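Local coordinates for IPT/TIG domain-containing protein BACOVA_02650 (Bacteroides ovatus, PDB 5E7G), which binds xyloglucan at the bacterial cell surface and probably holds the polysaccharide there before its transport into the periplasm for degradation, at residues V372-M377 / A384-V389; H295-C300 / N329-Q334; G27-V32 / I63-N68. All coordinates share one frame; numbering follows the deposited sequence.

Contact 1: V372-M377 / A384-V389; sequences VFQIAM and ALNGYV. With XYS (alpha-D-xylopyranose), chain B.
Phe373 and Tyr388 exchange a pair of backbone hydrogen bonds, Phe373 N to Tyr388 O (3.0 Å) and Tyr388 N to Phe373 O (2.9 Å), and Ile375 and Leu385 do the same. Both are hydrogen-bonded antiparallel pairs of one hairpin, yet between them a single residue, Gln374, stands opposite two, Asn386 and Gly387: a beta bulge, with positive phi at Gly387.

Among the side chains, the apolar meetings are modest. The methyl of Ala384 lies 3.7 Å from Ala376 CB, while Val372 rests its CB 3.7 Å from Gly387 CA. The carbonyl O of Tyr388 lies in the plane of the Phe373 ring, at its edge; the ring also packs edge-to-face with Phe448.

The polar part belongs to Gln374. With CG anti to the backbone N (chi1 175°) and the chain extended, it runs alongside Asn386, whose OD1 lies 3.2 Å from Gln374 CG; the two amide planes stand 42° apart. At its end, OE1 accepts a hydrogen bond from xylose O4 at 3.0 Å. The chemistry thus implies a division of labour: backbone bonds fix the hairpin, and one amide it carries reads a xylose hydroxyl of the xyloglucan.

Contact 2: H295-C300 / N329-Q334; sequences HVWGDC and NYWWKQ. With BGC (beta-D-glucopyranose), chain C; BGC (beta-D-glucopyranose), chain D; BGC (beta-D-glucopyranose), chain E.
Two tryptophans, Trp297 and Trp331, supply part of the glycan-binding platform of this surface protein where the 295-300 and 329-334 segments come together, with Tyr330 also in the pocket. The tryptophan side chains cross at about a right angle, and Trp297 CZ3 lies 4.1 Å from Trp331 CZ2, each atom at the edge of the other ring. Trp297 reaches this place with CG between its backbone N and carbonyl carbon (chi1 63°), and presents one face to two glucoses: O4 of the chain C glucose sits 3.6 Å from Trp297 CE2, and C2 of the chain E glucose 3.8 Å from Trp297 CH2. One face of Trp331 takes the chain D glucose, whose O4 is 3.7 Å from Trp331 CE3. Stacking of sugar rings on aromatic faces is a common feature of carbohydrate-binding sites.

The strands 294-297 and 329-338 are neighbours at the edge of a five-stranded antiparallel sheet, where Val296 and Trp297 both face Tyr336 in a classic beta bulge; the Tyr336 ring also stacks with Trp297. Beyond the bulge Gly298 passes so close to Gln334 O that a CB would clash with it.

Gln334 ties the two segments. Its chain bends at chi2 (-69°) to bring OE1 to Asp299 N, a nearly straight 3.0 Å bond, and its own backbone N donates to Asp299 O. NE2 of the same amide lies over the Trp331 face opposite the sugar and gives a weak bond to Trp332 O, placing this buried amide as a second shell behind the platform. The aliphatic part of Lys333 crosses Asp299 at a slant, its CG 3.5 Å from Asp299 OD2, while Lys333 NZ bonds Thr322 O.

Contact 3: G27-V32 / I63-N68; sequences GTMIVV and ILTVPN. With SO4 (sulfate ion), chain F.
Ile30 and Leu64 form a hydrogen-bonded antiparallel pair, their side chains on the same face of the sheet, with Ile30 N donating to Leu64 O at 2.9 Å and an angle of 174°. From CB the Ile30 side chain forks. CG1, set between the backbone N and the carbonyl carbon (chi1 59°), lies 3.8 Å from Leu64 CD2, the two side chains running side by side. CD1 goes on to meet Leu64 CD2 at 4.0 Å and, a little farther off, Val66 CG2, while CG2 brushes the same valine methyl. An alanine here would lack CG1, CG2 and CD1 and is likely to open a gap beside Leu64 CD2 and Val66 CG2.

On the other face Met29 SD touches Ile63 CG2 at 3.9 Å. Past the strands, Val66 N donates to Thr28 O, and Asn68 grips a sulfate, probably from the crystallisation liquor: its N and ND2 both donate to O4, each at 3.1 Å.

The N-to-C directions of 29-32 and 63-65 lie 147° apart, so the two run antiparallel. They belong to the central strand (29-35) and an edge strand (61-65) of a three-stranded sheet in the first IPT/TIG domain, an immunoglobulin-like sandwich. Strand 5-10 flanks 29-35 on its far side, and Ile30 packs on Ile9 there and on Ile83 of strand 82-86, in the opposing sheet.

How the contacts relate
From the N terminus, contact 3 comes first, closing a loop of 30 residues within the first IPT/TIG domain. Two further IPT/TIG repeats follow before contact 2, which closes a 28-residue loop in the xyloglucan-binding domain. Contact 1 then closes the short hairpin turn between 372-377 and 384-389. The three follow in series; none nests in or crosses another. Contacts 1 and 2 share one five-stranded sheet, with strand 429-436 between their inner strands; their centres are 13 Å apart, and both contribute residues to the one glycan pocket. Contact 3 lies about 77 Å and 89 Å from them, centre to centre, at the other end of the elongated chain.

Contact 1: V372-M377 / A384-V389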
loop_
_atom_site.group_PDB
_atom_site.type_symbol
_atom_site.label_atom_id
_atom_site.label_comp_id
_atom_site.label_asym_id
_atom_site.label_seq_id
_atom_site.Cartn_x
_atom_site.Cartn_y
_atom_site.Cartn_z
ATOM N N VAL A 372 -4.856 9.907 -35.559
ATOM C CA VAL A 372 -3.859 10.118 -34.521
ATOM C C VAL A 372 -3.602 11.607 -34.355
ATOM O O VAL A 372 -3.988 12.411 -35.209
ATOM C CB VAL A 372 -2.528 9.404 -34.846
ATOM C CG1 VAL A 372 -2.711 7.885 -34.850
ATOM C CG2 VAL A 372 -1.976 9.894 -36.185
ATOM N N PHE A 373 -2.944 11.966 -33.258
ATOM C CA PHE A 373 -2.633 13.359 -32.961
ATOM C C PHE A 373 -1.136 13.608 -32.919
ATOM O O PHE A 373 -0.364 12.743 -32.503
ATOM C CB PHE A 373 -3.243 13.776 -31.628
ATOM C CG PHE A 373 -4.737 13.829 -31.640
ATOM C CD1 PHE A 373 -5.399 14.968 -32.061
ATOM C CD2 PHE A 373 -5.481 12.740 -31.236
ATOM C CE1 PHE A 373 -6.779 15.016 -32.073
ATOM C CE2 PHE A 373 -6.858 12.785 -31.243
ATOM C CZ PHE A 373 -7.507 13.926 -31.665
ATOM N N GLN A 374 -0.747 14.800 -33.356
ATOM C CA GLN A 374 0.613 15.295 -33.187
ATOM C C GLN A 374 0.613 16.504 -32.257
ATOM O O GLN A 374 -0.196 17.417 -32.420
ATOM C CB GLN A 374 1.225 15.677 -34.535
ATOM C CG GLN A 374 2.613 16.315 -34.438
ATOM C CD GLN A 374 3.136 16.804 -35.774
ATOM O OE1 GLN A 374 2.367 17.142 -36.673
ATOM N NE2 GLN A 374 4.455 16.848 -35.909
ATOM N N ILE A 375 1.526 16.506 -31.294
ATOM C CA ILE A 375 1.720 17.652 -30.411
ATOM C C ILE A 375 3.131 18.196 -30.600
ATOM O O ILE A 375 4.112 17.475 -30.391
ATOM C CB ILE A 375 1.494 17.287 -28.937
ATOM C CG1 ILE A 375 0.015 16.932 -28.699
ATOM C CG2 ILE A 375 1.937 18.449 -28.024
ATOM C CD1 ILE A 375 -0.269 16.366 -27.321
ATOM N N ALA A 376 3.220 19.468 -30.979
ATOM C CA ALA A 376 4.495 20.110 -31.291
ATOM C C ALA A 376 4.663 21.430 -30.542
ATOM O O ALA A 376 3.685 22.151 -30.318
ATOM C CB ALA A 376 4.606 20.342 -32.793
ATOM N N MET A 377 5.902 21.737 -30.161
ATOM C CA MET A 377 6.234 22.995 -29.496
ATOM C C MET A 377 7.409 23.721 -30.165
ATOM O O MET A 377 8.351 23.084 -30.642
ATOM C CB MET A 377 6.572 22.740 -28.030
ATOM C CG MET A 377 5.384 22.360 -27.176
ATOM S SD MET A 377 5.861 21.934 -25.494
ATOM C CE MET A 377 4.239 21.556 -24.798
ATOM N N ALA A 384 8.713 16.714 -32.203
ATOM C CA ALA A 384 7.284 16.617 -31.870
ATOM C C ALA A 384 6.832 15.204 -31.524
ATOM O O ALA A 384 7.405 14.218 -31.991
ATOM C CB ALA A 384 6.440 17.145 -33.026
ATOM N N LEU A 385 5.797 15.127 -30.691
ATOM C CA LEU A 385 5.117 13.873 -30.399
ATOM C C LEU A 385 4.199 13.518 -31.562
ATOM O O LEU A 385 3.366 14.333 -31.958
ATOM C CB LEU A 385 4.308 13.982 -29.101
ATOM C CG LEU A 385 3.484 12.755 -28.703
ATOM C CD1 LEU A 385 4.407 11.583 -28.356
ATOM C CD2 LEU A 385 2.583 13.091 -27.535
ATOM N N ASN A 386 4.346 12.307 -32.097
ATOM C CA ASN A 386 3.565 11.869 -33.258
ATOM C C ASN A 386 2.814 10.566 -33.032
ATOM O O ASN A 386 3.183 9.752 -32.182
ATOM C CB ASN A 386 4.475 11.718 -34.480
ATOM C CG ASN A 386 4.783 13.048 -35.142
ATOM O OD1 ASN A 386 3.893 13.688 -35.706
ATOM N ND2 ASN A 386 6.042 13.470 -35.076
ATOM N N GLY A 387 1.754 10.384 -33.810
ATOM C CA GLY A 387 0.953 9.177 -33.764
ATOM C C GLY A 387 0.327 8.915 -32.405
ATOM O O GLY A 387 0.100 7.763 -32.038
ATOM N N TYR A 388 0.039 9.977 -31.659
ATOM C CA TYR A 388 -0.458 9.821 -30.293
ATOM C C TYR A 388 -1.952 9.567 -30.244
ATOM O O TYR A 388 -2.741 10.329 -30.809
ATOM C CB TYR A 388 -0.140 11.057 -29.448
ATOM C CG TYR A 388 -0.622 10.921 -28.027
ATOM C CD1 TYR A 388 0.012 10.060 -27.143
ATOM C CD2 TYR A 388 -1.724 11.634 -27.574
ATOM C CE1 TYR A 388 -0.429 9.920 -25.847
ATOM C CE2 TYR A 388 -2.171 11.504 -26.275
ATOM C CZ TYR A 388 -1.520 10.643 -25.417
ATOM O OH TYR A 388 -1.959 10.501 -24.119
ATOM N N VAL A 389 -2.331 8.494 -29.553
ATOM C CA VAL A 389 -3.738 8.219 -29.255
ATOM C C VAL A 389 -3.994 8.522 -27.774
ATOM O O VAL A 389 -3.336 7.948 -26.904
ATOM C CB VAL A 389 -4.128 6.761 -29.554
ATOM C CG1 VAL A 389 -5.622 6.565 -29.329
ATOM C CG2 VAL A 389 -3.754 6.390 -30.991
HETATM C C1 XYS B . 3.819 21.857 -40.692
HETATM C C2 XYS B . 5.089 21.067 -40.516
HETATM C C3 XYS B . 4.762 19.636 -40.261
HETATM C C4 XYS B . 3.695 19.426 -39.230
HETATM C C5 XYS B . 2.542 20.438 -39.227
HETATM O O2 XYS B . 5.891 21.183 -41.708
HETATM O O3 XYS B . 5.961 18.938 -39.812
HETATM O O4 XYS B . 3.136 18.121 -39.440
HETATM O O5 XYS B . 2.975 21.824 -39.481
#

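Contact 2: H295-C300 / N329-Q334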
loop_
_atom_site.group_PDB
_atom_site.type_symbol
_atom_site.label_atom_id
_atom_site.label_comp_id
_atom_site.label_asym_id
_atom_site.label_seq_id
_atom_site.Cartn_x
_atom_site.Cartn_y
_atom_site.Cartn_z
ATOM N N HIS A 295 -5.351 30.685 -29.074
ATOM C CA HIS A 295 -5.423 30.103 -30.407
ATOM C C HIS A 295 -5.129 31.180 -31.451
ATOM O O HIS A 295 -5.550 32.325 -31.298
ATOM C CB HIS A 295 -6.800 29.483 -30.634
ATOM C CG HIS A 295 -7.078 29.085 -32.053
ATOM N ND1 HIS A 295 -6.778 27.833 -32.549
ATOM C CD2 HIS A 295 -7.657 29.763 -33.073
ATOM C CE1 HIS A 295 -7.152 27.762 -33.814
ATOM N NE2 HIS A 295 -7.687 28.921 -34.157
ATOM N N VAL A 296 -4.394 30.818 -32.500
ATOM C CA VAL A 296 -4.084 31.753 -33.579
ATOM C C VAL A 296 -4.846 31.391 -34.851
ATOM O O VAL A 296 -5.588 32.211 -35.389
ATOM C CB VAL A 296 -2.573 31.787 -33.893
ATOM C CG1 VAL A 296 -2.297 32.753 -35.029
ATOM C CG2 VAL A 296 -1.764 32.185 -32.652
ATOM N N TRP A 297 -4.654 30.165 -35.327
ATOM C CA TRP A 297 -5.279 29.719 -36.566
ATOM C C TRP A 297 -5.430 28.205 -36.582
ATOM O O TRP A 297 -4.857 27.507 -35.742
ATOM C CB TRP A 297 -4.453 30.172 -37.776
ATOM C CG TRP A 297 -3.056 29.576 -37.827
ATOM C CD1 TRP A 297 -1.912 30.103 -37.286
ATOM C CD2 TRP A 297 -2.668 28.347 -38.456
ATOM N NE1 TRP A 297 -0.841 29.278 -37.543
ATOM C CE2 TRP A 297 -1.281 28.195 -38.258
ATOM C CE3 TRP A 297 -3.360 27.362 -39.168
ATOM C CZ2 TRP A 297 -0.577 27.099 -38.738
ATOM C CZ3 TRP A 297 -2.656 26.276 -39.647
ATOM C CH2 TRP A 297 -1.281 26.152 -39.430
ATOM N N GLY A 298 -6.194 27.708 -37.549
ATOM C CA GLY A 298 -6.363 26.279 -37.749
ATOM C C GLY A 298 -7.816 25.879 -37.923
ATOM O O GLY A 298 -8.722 26.561 -37.438
ATOM N N ASP A 299 -8.029 24.766 -38.619
ATOM C CA ASP A 299 -9.361 24.216 -38.819
ATOM C C ASP A 299 -9.753 23.356 -37.617
ATOM O O ASP A 299 -9.357 22.193 -37.514
ATOM C CB ASP A 299 -9.414 23.395 -40.111
ATOM C CG ASP A 299 -10.815 22.881 -40.425
ATOM O OD1 ASP A 299 -11.799 23.465 -39.924
ATOM O OD2 ASP A 299 -10.929 21.890 -41.180
ATOM N N CYS A 300 -10.516 23.950 -36.705
ATOM C CA CYS A 300 -10.982 23.267 -35.505
ATOM C C CYS A 300 -12.228 23.978 -34.977
ATOM O O CYS A 300 -12.824 24.797 -35.676
ATOM C CB CYS A 300 -9.881 23.231 -34.437
ATOM S SG CYS A 300 -9.340 24.855 -33.874
ATOM N N ASN A 329 -5.388 10.796 -44.804
ATOM C CA ASN A 329 -5.426 12.260 -44.762
ATOM C C ASN A 329 -4.342 12.778 -43.814
ATOM O O ASN A 329 -4.448 12.626 -42.596
ATOM C CB ASN A 329 -6.810 12.752 -44.326
ATOM C CG ASN A 329 -6.969 14.259 -44.461
ATOM O OD1 ASN A 329 -5.996 15.010 -44.411
ATOM N ND2 ASN A 329 -8.209 14.707 -44.626
ATOM N N TYR A 330 -3.304 13.388 -44.380
ATOM C CA TYR A 330 -2.132 13.804 -43.606
ATOM C C TYR A 330 -2.150 15.298 -43.286
ATOM O O TYR A 330 -1.168 15.848 -42.782
ATOM C CB TYR A 330 -0.849 13.424 -44.356
ATOM C CG TYR A 330 -0.710 11.930 -44.532
ATOM C CD1 TYR A 330 -0.180 11.140 -43.521
ATOM C CD2 TYR A 330 -1.131 11.304 -45.697
ATOM C CE1 TYR A 330 -0.061 9.767 -43.669
ATOM C CE2 TYR A 330 -1.014 9.933 -45.856
ATOM C CZ TYR A 330 -0.480 9.170 -44.838
ATOM O OH TYR A 330 -0.363 7.804 -44.983
ATOM N N TRP A 331 -3.277 15.946 -43.567
ATOM C CA TRP A 331 -3.516 17.310 -43.111
ATOM C C TRP A 331 -5.015 17.608 -43.024
ATOM O O TRP A 331 -5.624 18.083 -43.985
ATOM C CB TRP A 331 -2.842 18.320 -44.031
ATOM C CG TRP A 331 -3.037 19.734 -43.577
ATOM C CD1 TRP A 331 -3.925 20.641 -44.075
ATOM C CD2 TRP A 331 -2.333 20.400 -42.521
ATOM N NE1 TRP A 331 -3.812 21.835 -43.400
ATOM C CE2 TRP A 331 -2.846 21.711 -42.439
ATOM C CE3 TRP A 331 -1.318 20.015 -41.639
ATOM C CZ2 TRP A 331 -2.376 22.639 -41.513
ATOM C CZ3 TRP A 331 -0.855 20.937 -40.720
ATOM C CH2 TRP A 331 -1.382 22.233 -40.663
ATOM N N TRP A 332 -5.592 17.340 -41.858
ATOM C CA TRP A 332 -7.035 17.440 -41.664
ATOM C C TRP A 332 -7.368 18.647 -40.790
ATOM O O TRP A 332 -7.469 19.767 -41.291
ATOM C CB TRP A 332 -7.573 16.138 -41.060
ATOM C CG TRP A 332 -9.049 16.141 -40.812
ATOM C CD1 TRP A 332 -10.029 16.477 -41.699
ATOM C CD2 TRP A 332 -9.713 15.775 -39.598
ATOM N NE1 TRP A 332 -11.263 16.351 -41.110
ATOM C CE2 TRP A 332 -11.097 15.921 -39.820
ATOM C CE3 TRP A 332 -9.272 15.344 -38.344
ATOM C CZ2 TRP A 332 -12.043 15.649 -38.834
ATOM C CZ3 TRP A 332 -10.212 15.073 -37.367
ATOM C CH2 TRP A 332 -11.582 15.229 -37.618
ATOM N N LYS A 333 -7.512 18.424 -39.486
ATOM C CA LYS A 333 -7.895 19.481 -38.556
ATOM C C LYS A 333 -6.819 19.679 -37.494
ATOM O O LYS A 333 -6.132 18.729 -37.099
ATOM C CB LYS A 333 -9.246 19.154 -37.906
ATOM C CG LYS A 333 -10.422 19.313 -38.858
ATOM C CD LYS A 333 -11.757 19.117 -38.168
ATOM C CE LYS A 333 -12.900 19.493 -39.100
ATOM N NZ LYS A 333 -14.239 19.243 -38.495
ATOM N N GLN A 334 -6.669 20.918 -37.041
ATOM C CA GLN A 334 -5.589 21.247 -36.131
ATOM C C GLN A 334 -5.793 22.601 -35.469
ATOM O O GLN A 334 -6.620 23.402 -35.911
ATOM C CB GLN A 334 -4.245 21.230 -36.885
ATOM C CG GLN A 334 -4.096 22.327 -37.960
ATOM C CD GLN A 334 -5.004 22.114 -39.160
ATOM O OE1 GLN A 334 -5.747 23.012 -39.561
ATOM N NE2 GLN A 334 -4.943 20.921 -39.744
HETATM C C2 BGC C . -3.414 31.682 -41.735
HETATM C C3 BGC C . -2.579 30.455 -41.738
HETATM C C4 BGC C . -1.146 30.742 -41.662
HETATM C C5 BGC C . -0.821 31.642 -40.519
HETATM C C6 BGC C . 0.591 32.154 -40.652
HETATM C C1 BGC C . -3.145 32.567 -40.501
HETATM O O2 BGC C . -4.795 31.320 -41.731
HETATM O O3 BGC C . -2.855 29.703 -42.971
HETATM O O4 BGC C . -0.381 29.493 -41.453
HETATM O O5 BGC C . -1.648 32.851 -40.405
HETATM O O6 BGC C . 1.520 31.124 -40.375
HETATM C C2 BGC D . -0.037 22.640 -45.647
HETATM C C3 BGC D . 0.303 21.230 -45.289
HETATM C C4 BGC D . 1.564 21.104 -44.566
HETATM C C5 BGC D . 1.698 22.115 -43.478
HETATM C C6 BGC D . 3.103 22.113 -42.951
HETATM C C1 BGC D . 0.008 23.615 -44.448
HETATM O O2 BGC D . -1.348 22.690 -46.198
HETATM O O3 BGC D . 0.401 20.381 -46.493
HETATM O O4 BGC D . 1.588 19.782 -43.920
HETATM O O5 BGC D . 1.397 23.503 -43.843
HETATM O O6 BGC D . 3.085 21.314 -41.794
HETATM C C2 BGC E . 0.782 27.525 -42.353
HETATM C C3 BGC E . 0.793 26.372 -43.296
HETATM C C4 BGC E . -0.519 25.848 -43.645
HETATM C C5 BGC E . -1.448 26.948 -44.013
HETATM C C6 BGC E . -2.817 26.396 -44.327
HETATM C C1 BGC E . -0.287 28.618 -42.587
HETATM O O2 BGC E . 2.059 28.141 -42.445
HETATM O O3 BGC E . 1.542 25.267 -42.676
HETATM O O4 BGC E . -0.365 24.949 -44.805
HETATM O O5 BGC E . -1.609 27.966 -42.970
HETATM O O6 BGC E . -2.836 26.147 -45.710
#

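Contact 3: G27-V32 / I63-N68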
loop_
_atom_site.group_PDB
_atom_site.type_symbol
_atom_site.label_atom_id
_atom_site.label_comp_id
_atom_site.label_asym_id
_atom_site.label_seq_id
_atom_site.Cartn_x
_atom_site.Cartn_y
_atom_site.Cartn_z
ATOM N N GLY A 27 16.956 -31.810 19.908
ATOM C CA GLY A 27 18.164 -32.051 19.140
ATOM C C GLY A 27 19.433 -31.943 19.958
ATOM O O GLY A 27 20.465 -32.448 19.538
ATOM N N THR A 28 19.368 -31.297 21.121
ATOM C CA THR A 28 20.564 -31.106 21.939
ATOM C C THR A 28 20.858 -32.325 22.811
ATOM O O THR A 28 19.957 -33.079 23.179
ATOM C CB THR A 28 20.448 -29.870 22.852
ATOM O OG1 THR A 28 19.524 -30.132 23.910
ATOM C CG2 THR A 28 19.993 -28.647 22.062
ATOM N N MET A 29 22.135 -32.506 23.128
ATOM C CA MET A 29 22.594 -33.612 23.961
ATOM C C MET A 29 22.375 -33.306 25.433
ATOM O O MET A 29 22.558 -32.170 25.862
ATOM C CB MET A 29 24.078 -33.886 23.691
ATOM C CG MET A 29 24.771 -34.820 24.690
ATOM S SD MET A 29 26.528 -35.062 24.309
ATOM C CE MET A 29 26.423 -35.750 22.657
ATOM N N ILE A 30 21.992 -34.320 26.203
ATOM C CA ILE A 30 21.865 -34.166 27.648
ATOM C C ILE A 30 22.580 -35.295 28.377
ATOM O O ILE A 30 22.855 -36.349 27.801
ATOM C CB ILE A 30 20.379 -34.124 28.103
ATOM C CG1 ILE A 30 19.644 -35.408 27.693
ATOM C CG2 ILE A 30 19.684 -32.887 27.528
ATOM C CD1 ILE A 30 18.238 -35.537 28.280
ATOM N N VAL A 31 22.888 -35.047 29.643
ATOM C CA VAL A 31 23.466 -36.051 30.523
ATOM C C VAL A 31 22.559 -36.229 31.715
ATOM O O VAL A 31 22.347 -35.288 32.477
ATOM C CB VAL A 31 24.872 -35.659 31.020
ATOM C CG1 VAL A 31 25.384 -36.674 32.043
ATOM C CG2 VAL A 31 25.831 -35.547 29.856
ATOM N N VAL A 32 22.027 -37.435 31.880
ATOM C CA VAL A 32 21.206 -37.757 33.040
ATOM C C VAL A 32 22.110 -38.317 34.126
ATOM O O VAL A 32 22.747 -39.351 33.933
ATOM C CB VAL A 32 20.095 -38.771 32.704
ATOM C CG1 VAL A 32 19.180 -38.978 33.907
ATOM C CG2 VAL A 32 19.292 -38.297 31.488
ATOM N N ILE A 63 23.886 -40.728 28.730
ATOM C CA ILE A 63 24.029 -39.694 27.711
ATOM C C ILE A 63 23.181 -40.042 26.494
ATOM O O ILE A 63 23.329 -41.111 25.896
ATOM C CB ILE A 63 25.488 -39.502 27.253
ATOM C CG1 ILE A 63 26.428 -39.360 28.458
ATOM C CG2 ILE A 63 25.590 -38.277 26.340
ATOM C CD1 ILE A 63 27.906 -39.328 28.082
ATOM N N LEU A 64 22.302 -39.121 26.129
ATOM C CA LEU A 64 21.455 -39.283 24.957
ATOM C C LEU A 64 21.191 -37.906 24.372
ATOM O O LEU A 64 21.602 -36.894 24.945
ATOM C CB LEU A 64 20.135 -39.984 25.306
ATOM C CG LEU A 64 19.148 -39.222 26.203
ATOM C CD1 LEU A 64 17.750 -39.809 26.064
ATOM C CD2 LEU A 64 19.585 -39.244 27.666
ATOM N N THR A 65 20.510 -37.875 23.233
ATOM C CA THR A 65 20.120 -36.614 22.609
ATOM C C THR A 65 18.600 -36.552 22.459
ATOM O O THR A 65 17.963 -37.499 21.988
ATOM C CB THR A 65 20.799 -36.423 21.229
ATOM O OG1 THR A 65 20.275 -37.369 20.292
ATOM C CG2 THR A 65 22.313 -36.605 21.336
ATOM N N VAL A 66 18.024 -35.437 22.893
ATOM C CA VAL A 66 16.594 -35.213 22.764
ATOM C C VAL A 66 16.238 -35.190 21.276
ATOM O O VAL A 66 16.747 -34.346 20.540
ATOM C CB VAL A 66 16.166 -33.892 23.419
ATOM C CG1 VAL A 66 14.647 -33.708 23.312
ATOM C CG2 VAL A 66 16.621 -33.846 24.874
ATOM N N PRO A 67 15.375 -36.119 20.818
ATOM C CA PRO A 67 15.027 -36.162 19.391
ATOM C C PRO A 67 14.471 -34.845 18.857
ATOM O O PRO A 67 13.718 -34.157 19.552
ATOM C CB PRO A 67 13.959 -37.263 19.323
ATOM C CG PRO A 67 14.239 -38.130 20.486
ATOM C CD PRO A 67 14.730 -37.213 21.566
ATOM N N ASN A 68 14.844 -34.506 17.627
ATOM C CA ASN A 68 14.363 -33.290 16.980
ATOM C C ASN A 68 12.867 -33.321 16.741
ATOM O O ASN A 68 12.173 -32.332 16.968
ATOM C CB ASN A 68 15.082 -33.071 15.647
ATOM C CG ASN A 68 16.448 -32.463 15.826
ATOM O OD1 ASN A 68 16.575 -31.259 16.038
ATOM N ND2 ASN A 68 17.482 -33.293 15.751
HETATM S S SO4 F . 15.719 -37.166 15.397
HETATM O O1 SO4 F . 14.382 -36.736 15.810
HETATM O O2 SO4 F . 15.983 -38.488 15.955
HETATM O O3 SO4 F . 15.756 -37.232 13.937
HETATM O O4 SO4 F . 16.764 -36.261 15.881
#